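Local coordinates for DUF5642 domain-containing protein (Mycobacterium smegmatis, PDB 4TMD) that is of unknown function but belongs to the DUF5642 family of the Mog1p/PsbP clan and is probably exported, at residues Q59-A71 against I82-L94. Numbering follows the deposited sequence.
Sequences QQFPPGLQGNMAA and IVMAVETSEPVPL
Val92 points into the 59-66 loop, CG1 against the carbonyl of Gln60 and the amide of Gln59, CG2 against Leu65 and Phe61. With CG1 anti to the backbone N (chi1 -170°), that methyl lies 3.4 Å from Gln60 O, while CG2 packs 3.5 Å from Leu65 CD1. The beta branch lets one residue meet both at once, with the Phe61 ring obliquely touching both methyls. Leu65 crosses Val92 at about a right angle, and its CD1 also reaches Thr88 CG2 at 3.7 Å. Thr88 uses its other branch, OG1, to donate a hydrogen bond to Glu90 O, just after the strand.

The Gln59 chain bends at chi2 (63°), which brings NE2 to Pro93 O at 3.0 Å, in the amide plane and nearly straight at 168°. NE2 also donates to Gln60 O, and one water bridges that carbonyl to Pro93 O; OE1 accepts from Ser95 N. Both ends of this buried amide are thus satisfied.

Beyond the loops, Asn68 and Ala70 form hydrogen-bonded pairs with Glu87 and Ala85. Gly67, opposite Thr88, adopts an extended backbone that by itself calls for glycine. Met69 CB lies 4.1 Å from Val86 CG2, on the face that Leu36 helps cover. The ladder is the open end of the antiparallel beta hairpin of strands 67-76 and 79-88, within the protein's large antiparallel sheet, and the loops 59-66 and 89-94 pack together beyond it.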
ATOM      1  N   GLN A  59       0.424  -2.595   7.158  1.00 25.51           N
ATOM      2  CA  GLN A  59      -0.828  -1.960   7.548  1.00 23.72           C
ATOM      3  C   GLN A  59      -1.995  -2.940   7.606  1.00 30.42           C
ATOM      4  O   GLN A  59      -2.404  -3.511   6.590  1.00 29.01           O
ATOM      5  CB  GLN A  59      -1.178  -0.825   6.594  1.00 27.05           C
ATOM      6  CG  GLN A  59      -2.481  -0.129   6.969  1.00 22.20           C
ATOM      7  CD  GLN A  59      -2.393   0.553   8.329  1.00 26.41           C
ATOM      8  OE1 GLN A  59      -1.469   1.335   8.593  1.00 23.36           O
ATOM      9  NE2 GLN A  59      -3.346   0.248   9.206  1.00 26.73           N
ATOM     10  N   GLN A  60      -2.542  -3.106   8.806  1.00 25.70           N
ATOM     11  CA  GLN A  60      -3.657  -4.018   9.019  1.00 37.05           C
ATOM     12  C   GLN A  60      -5.017  -3.320   9.041  1.00 32.62           C
ATOM     13  O   GLN A  60      -5.131  -2.152   9.402  1.00 31.72           O
ATOM     14  CB  GLN A  60      -3.454  -4.789  10.329  1.00 35.44           C
ATOM     15  CG  GLN A  60      -2.265  -5.737  10.296  1.00 39.49           C
ATOM     16  CD  GLN A  60      -2.365  -6.748   9.163  1.00 38.58           C
ATOM     17  OE1 GLN A  60      -3.313  -7.534   9.098  1.00 42.21           O
ATOM     18  NE2 GLN A  60      -1.393  -6.720   8.255  1.00 34.75           N
ATOM     19  N   PHE A  61      -6.046  -4.058   8.644  1.00 34.67           N
ATOM     20  CA  PHE A  61      -7.418  -3.606   8.782  1.00 42.88           C
ATOM     21  C   PHE A  61      -8.182  -4.614   9.634  1.00 51.07           C
ATOM     22  O   PHE A  61      -8.510  -5.705   9.155  1.00 44.83           O
ATOM     23  CB  PHE A  61      -8.080  -3.441   7.416  1.00 34.90           C
ATOM     24  CG  PHE A  61      -7.464  -2.362   6.575  1.00 43.10           C
ATOM     25  CD1 PHE A  61      -6.248  -2.565   5.943  1.00 34.23           C
ATOM     26  CD2 PHE A  61      -8.103  -1.144   6.416  1.00 35.72           C
ATOM     27  CE1 PHE A  61      -5.681  -1.574   5.174  1.00 42.17           C
ATOM     28  CE2 PHE A  61      -7.545  -0.150   5.643  1.00 34.21           C
ATOM     29  CZ  PHE A  61      -6.332  -0.363   5.022  1.00 40.06           C
ATOM     30  N   PRO A  62      -8.446  -4.256  10.903  1.00 44.70           N
ATOM     31  CA  PRO A  62      -9.186  -5.100  11.852  1.00 52.48           C
ATOM     32  C   PRO A  62     -10.470  -5.664  11.242  1.00 55.39           C
ATOM     33  O   PRO A  62     -11.146  -4.969  10.481  1.00 49.71           O
ATOM     34  CB  PRO A  62      -9.492  -4.147  13.018  1.00 46.93           C
ATOM     35  CG  PRO A  62      -9.134  -2.768  12.528  1.00 49.36           C
ATOM     36  CD  PRO A  62      -8.078  -2.961  11.497  1.00 45.69           C
ATOM     37  N   PRO A  63     -10.790  -6.928  11.555  1.00 61.87           N
ATOM     38  CA  PRO A  63     -11.913  -7.644  10.931  1.00 53.52           C
ATOM     39  C   PRO A  63     -13.298  -7.077  11.264  1.00 50.01           C
ATOM     40  O   PRO A  63     -14.271  -7.472  10.628  1.00 49.38           O
ATOM     41  CB  PRO A  63     -11.764  -9.070  11.476  0.70 55.79           C
ATOM     42  CG  PRO A  63     -10.907  -8.942  12.698  1.00 52.93           C
ATOM     43  CD  PRO A  63      -9.999  -7.792  12.450  0.87 54.78           C
ATOM     44  N   GLY A  64     -13.388  -6.166  12.228  1.00 42.53           N
ATOM     45  CA  GLY A  64     -14.672  -5.581  12.591  1.00 50.77           C
ATOM     46  C   GLY A  64     -15.063  -4.292  11.870  1.00 53.21           C
ATOM     47  O   GLY A  64     -16.238  -3.911  11.861  1.00 51.05           O
ATOM     48  N   LEU A  65     -14.082  -3.615  11.273  1.00 45.28           N
ATOM     49  CA  LEU A  65     -14.314  -2.349  10.578  1.00 35.57           C
ATOM     50  C   LEU A  65     -15.423  -2.418   9.541  1.00 35.34           C
ATOM     51  O   LEU A  65     -15.507  -3.360   8.750  1.00 36.07           O
ATOM     52  CB  LEU A  65     -13.040  -1.880   9.872  1.00 47.53           C
ATOM     53  CG  LEU A  65     -11.969  -1.071  10.599  1.00 47.86           C
ATOM     54  CD1 LEU A  65     -10.927  -0.657   9.580  1.00 52.77           C
ATOM     55  CD2 LEU A  65     -12.543   0.143  11.305  1.00 41.99           C
ATOM     56  N   GLN A  66     -16.263  -1.396   9.522  1.00 32.93           N
ATOM     57  CA  GLN A  66     -17.185  -1.233   8.419  1.00 30.11           C
ATOM     58  C   GLN A  66     -16.713  -0.073   7.555  1.00 35.24           C
ATOM     59  O   GLN A  66     -16.106   0.885   8.048  1.00 30.94           O
ATOM     60  CB  GLN A  66     -18.597  -1.001   8.930  1.00 36.80           C
ATOM     61  CG  GLN A  66     -18.936  -1.888  10.107  1.00 44.44           C
ATOM     62  CD  GLN A  66     -20.377  -1.753  10.526  1.00 45.60           C
ATOM     63  OE1 GLN A  66     -21.289  -2.052   9.747  1.00 43.58           O
ATOM     64  NE2 GLN A  66     -20.597  -1.292  11.760  1.00 37.80           N
ATOM     65  N   GLY A  67     -16.972  -0.169   6.260  1.00 30.94           N
ATOM     66  CA  GLY A  67     -16.585   0.888   5.352  1.00 31.77           C
ATOM     67  C   GLY A  67     -16.602   0.464   3.898  1.00 34.32           C
ATOM     68  O   GLY A  67     -16.984  -0.656   3.557  1.00 29.30           O
ATOM     69  N   ASN A  68     -16.168   1.380   3.043  1.00 27.06           N
ATOM     70  CA  ASN A  68     -16.172   1.187   1.607  1.00 17.89           C
ATOM     71  C   ASN A  68     -14.782   1.466   1.041  1.00 23.49           C
ATOM     72  O   ASN A  68     -13.978   2.158   1.670  1.00 15.83           O
ATOM     73  CB  ASN A  68     -17.214   2.095   0.954  1.00 20.81           C
ATOM     74  CG  ASN A  68     -18.632   1.776   1.408  1.00 32.76           C
ATOM     75  OD1 ASN A  68     -19.034   0.617   1.438  1.00 32.56           O
ATOM     76  ND2 ASN A  68     -19.388   2.804   1.773  1.00 34.93           N
ATOM     77  N   MET A  69     -14.513   0.914  -0.141  1.00 22.57           N
ATOM     78  CA  MET A  69     -13.245   1.098  -0.842  1.00 17.64           C
ATOM     79  C   MET A  69     -13.509   1.311  -2.316  1.00 20.17           C
ATOM     80  O   MET A  69     -14.491   0.814  -2.856  1.00 21.39           O
ATOM     81  CB  MET A  69     -12.335  -0.119  -0.650  1.00 18.93           C
ATOM     82  CG  MET A  69     -13.033  -1.391  -1.051  1.00 32.73           C
ATOM     83  SD  MET A  69     -11.959  -2.749  -1.526  1.00 44.96           S
ATOM     84  CE  MET A  69     -11.290  -3.268   0.020  1.00 30.26           C
ATOM     85  N   ALA A  70     -12.633   2.069  -2.955  1.00 19.22           N
ATOM     86  CA  ALA A  70     -12.612   2.230  -4.401  1.00 17.35           C
ATOM     87  C   ALA A  70     -11.155   2.221  -4.817  1.00 18.29           C
ATOM     88  O   ALA A  70     -10.291   2.604  -4.031  1.00 19.12           O
ATOM     89  CB  ALA A  70     -13.292   3.542  -4.830  1.00 15.38           C
ATOM     90  N   ALA A  71     -10.865   1.826  -6.048  1.00 16.06           N
ATOM     91  CA  ALA A  71      -9.478   1.775  -6.467  1.00 19.24           C
ATOM     92  C   ALA A  71      -9.276   2.145  -7.931  1.00 23.58           C
ATOM     93  O   ALA A  71     -10.193   2.058  -8.754  1.00 16.08           O
ATOM     94  CB  ALA A  71      -8.901   0.402  -6.187  1.00 17.45           C
ATOM     95  N   ILE A  82      -1.357   0.315  -7.742  1.00 14.18           N
ATOM     96  CA  ILE A  82      -2.740   0.242  -7.267  1.00 15.90           C
ATOM     97  C   ILE A  82      -3.011   1.381  -6.301  1.00 15.67           C
ATOM     98  O   ILE A  82      -2.333   1.501  -5.278  1.00 16.28           O
ATOM     99  CB  ILE A  82      -3.032  -1.077  -6.559  1.00 16.11           C
ATOM    100  CG1 ILE A  82      -2.737  -2.250  -7.488  1.00 26.53           C
ATOM    101  CG2 ILE A  82      -4.506  -1.107  -6.059  1.00 20.44           C
ATOM    102  CD1 ILE A  82      -2.814  -3.584  -6.807  1.00 26.84           C
ATOM    103  N   VAL A  83      -3.973   2.235  -6.624  1.00 12.33           N
ATOM    104  CA  VAL A  83      -4.336   3.316  -5.702  1.00 13.10           C
ATOM    105  C   VAL A  83      -5.703   3.012  -5.073  1.00 17.79           C
ATOM    106  O   VAL A  83      -6.719   3.056  -5.757  1.00 17.45           O
ATOM    107  CB  VAL A  83      -4.374   4.689  -6.413  1.00 18.77           C
ATOM    108  CG1 VAL A  83      -4.695   5.798  -5.405  1.00 14.00           C
ATOM    109  CG2 VAL A  83      -3.040   4.974  -7.087  1.00 14.93           C
ATOM    110  N   MET A  84      -5.715   2.694  -3.775  1.00 16.41           N
ATOM    111  CA  MET A  84      -6.950   2.359  -3.068  1.00 17.18           C
ATOM    112  C   MET A  84      -7.338   3.460  -2.083  1.00 16.47           C
ATOM    113  O   MET A  84      -6.492   3.948  -1.337  1.00 15.62           O
ATOM    114  CB  MET A  84      -6.811   1.032  -2.306  1.00 17.87           C
ATOM    115  CG  MET A  84      -6.500  -0.166  -3.186  1.00 34.92           C
ATOM    116  SD  MET A  84      -6.261  -1.703  -2.255  1.00 66.80           S
ATOM    117  CE  MET A  84      -4.717  -1.402  -1.404  1.00 38.04           C
ATOM    118  N   ALA A  85      -8.611   3.848  -2.113  1.00 15.87           N
ATOM    119  CA  ALA A  85      -9.160   4.823  -1.168  1.00 21.77           C
ATOM    120  C   ALA A  85     -10.212   4.136  -0.319  1.00 16.24           C
ATOM    121  O   ALA A  85     -11.117   3.491  -0.852  1.00 15.94           O
ATOM    122  CB  ALA A  85      -9.769   6.035  -1.896  1.00 14.18           C
ATOM    123  N   VAL A  86     -10.083   4.294   0.995  1.00 19.12           N
ATOM    124  CA  VAL A  86     -10.952   3.641   1.970  1.00 13.85           C
ATOM    125  C   VAL A  86     -11.587   4.664   2.905  1.00 21.77           C
ATOM    126  O   VAL A  86     -10.917   5.602   3.339  1.00 17.64           O
ATOM    127  CB  VAL A  86     -10.161   2.625   2.818  1.00 15.63           C
ATOM    128  CG1 VAL A  86     -11.026   2.055   3.945  1.00 24.78           C
ATOM    129  CG2 VAL A  86      -9.616   1.515   1.950  1.00 27.86           C
ATOM    130  N   GLU A  87     -12.875   4.493   3.192  1.00 21.48           N
ATOM    131  CA  GLU A  87     -13.542   5.273   4.243  1.00 20.16           C
ATOM    132  C   GLU A  87     -14.171   4.294   5.215  1.00 19.26           C
ATOM    133  O   GLU A  87     -14.909   3.413   4.785  1.00 20.33           O
ATOM    134  CB  GLU A  87     -14.600   6.206   3.655  1.00 18.63           C
ATOM    135  CG  GLU A  87     -15.234   7.130   4.680  1.00 28.73           C
ATOM    136  CD  GLU A  87     -16.346   8.004   4.109  1.00 40.82           C
ATOM    137  OE1 GLU A  87     -17.108   8.588   4.909  1.00 48.23           O
ATOM    138  OE2 GLU A  87     -16.457   8.120   2.870  1.00 40.27           O
ATOM    139  N   THR A  88     -13.864   4.428   6.509  1.00 20.09           N
ATOM    140  CA  THR A  88     -14.377   3.514   7.534  1.00 22.59           C
ATOM    141  C   THR A  88     -15.197   4.224   8.625  1.00 25.24           C
ATOM    142  O   THR A  88     -15.129   5.434   8.776  1.00 19.35           O
ATOM    143  CB  THR A  88     -13.235   2.751   8.212  1.00 27.15           C
ATOM    144  OG1 THR A  88     -12.176   3.662   8.531  1.00 22.16           O
ATOM    145  CG2 THR A  88     -12.696   1.686   7.283  1.00 36.68           C
ATOM    146  N   SER A  89     -15.956   3.458   9.398  1.00 20.20           N
ATOM    147  CA  SER A  89     -16.856   4.052  10.385  1.00 30.41           C
ATOM    148  C   SER A  89     -16.080   4.617  11.572  1.00 30.66           C
ATOM    149  O   SER A  89     -16.609   5.424  12.337  1.00 26.66           O
ATOM    150  CB  SER A  89     -17.871   3.029  10.873  1.00 32.18           C
ATOM    151  OG  SER A  89     -17.205   2.037  11.626  1.00 34.39           O
ATOM    152  N   GLU A  90     -14.834   4.175  11.737  1.00 23.83           N
ATOM    153  CA  GLU A  90     -13.901   4.858  12.629  1.00 31.44           C
ATOM    154  C   GLU A  90     -12.497   4.774  12.038  1.00 30.32           C
ATOM    155  O   GLU A  90     -12.262   3.985  11.125  1.00 26.32           O
ATOM    156  CB  GLU A  90     -13.959   4.272  14.045  1.00 30.72           C
ATOM    157  CG  GLU A  90     -13.709   2.802  14.166  1.00 39.73           C
ATOM    158  CD  GLU A  90     -14.049   2.283  15.562  1.00 55.83           C
ATOM    159  OE1 GLU A  90     -13.894   3.044  16.542  1.00 55.46           O
ATOM    160  OE2 GLU A  90     -14.485   1.117  15.681  1.00 57.04           O
ATOM    161  N   PRO A  91     -11.568   5.610  12.521  1.00 26.47           N
ATOM    162  CA  PRO A  91     -10.240   5.605  11.907  1.00 31.75           C
ATOM    163  C   PRO A  91      -9.509   4.281  12.094  1.00 35.73           C
ATOM    164  O   PRO A  91      -9.622   3.664  13.152  1.00 27.38           O
ATOM    165  CB  PRO A  91      -9.497   6.726  12.649  1.00 28.60           C
ATOM    166  CG  PRO A  91     -10.549   7.548  13.286  1.00 37.44           C
ATOM    167  CD  PRO A  91     -11.673   6.623  13.590  1.00 32.18           C
ATOM    168  N   VAL A  92      -8.770   3.862  11.069  1.00 35.66           N
ATOM    169  CA  VAL A  92      -7.913   2.683  11.163  1.00 28.13           C
ATOM    170  C   VAL A  92      -6.654   3.047  11.920  1.00 30.59           C
ATOM    171  O   VAL A  92      -6.013   4.051  11.603  1.00 28.22           O
ATOM    172  CB  VAL A  92      -7.529   2.141   9.772  1.00 30.60           C
ATOM    173  CG1 VAL A  92      -6.851   0.787   9.898  1.00 29.75           C
ATOM    174  CG2 VAL A  92      -8.754   2.027   8.894  1.00 36.55           C
ATOM    175  N   PRO A  93      -6.303   2.259  12.948  1.00 30.82           N
ATOM    176  CA  PRO A  93      -5.032   2.533  13.626  1.00 34.10           C
ATOM    177  C   PRO A  93      -3.861   2.427  12.638  1.00 25.37           C
ATOM    178  O   PRO A  93      -3.720   1.423  11.937  1.00 29.83           O
ATOM    179  CB  PRO A  93      -4.960   1.442  14.702  1.00 36.30           C
ATOM    180  CG  PRO A  93      -6.390   1.011  14.910  1.00 39.32           C
ATOM    181  CD  PRO A  93      -7.042   1.143  13.564  1.00 37.10           C
ATOM    182  N   LEU A  94      -3.048   3.469  12.566  1.00 26.62           N
ATOM    183  CA  LEU A  94      -1.970   3.525  11.587  1.00 26.55           C
ATOM    184  C   LEU A  94      -0.734   2.739  12.020  1.00 28.64           C
ATOM    185  O   LEU A  94      -0.242   2.910  13.130  1.00 30.12           O
ATOM    186  CB  LEU A  94      -1.584   4.976  11.328  1.00 31.92           C
ATOM    187  CG  LEU A  94      -0.497   5.208  10.280  1.00 25.86           C
ATOM    188  CD1 LEU A  94      -1.055   5.020   8.884  1.00 19.82           C
ATOM    189  CD2 LEU A  94       0.111   6.600  10.450  1.00 25.33           C
TER
HETATM  190  O   HOH W   1      -4.544  -1.305  12.104  1.00 39.89           O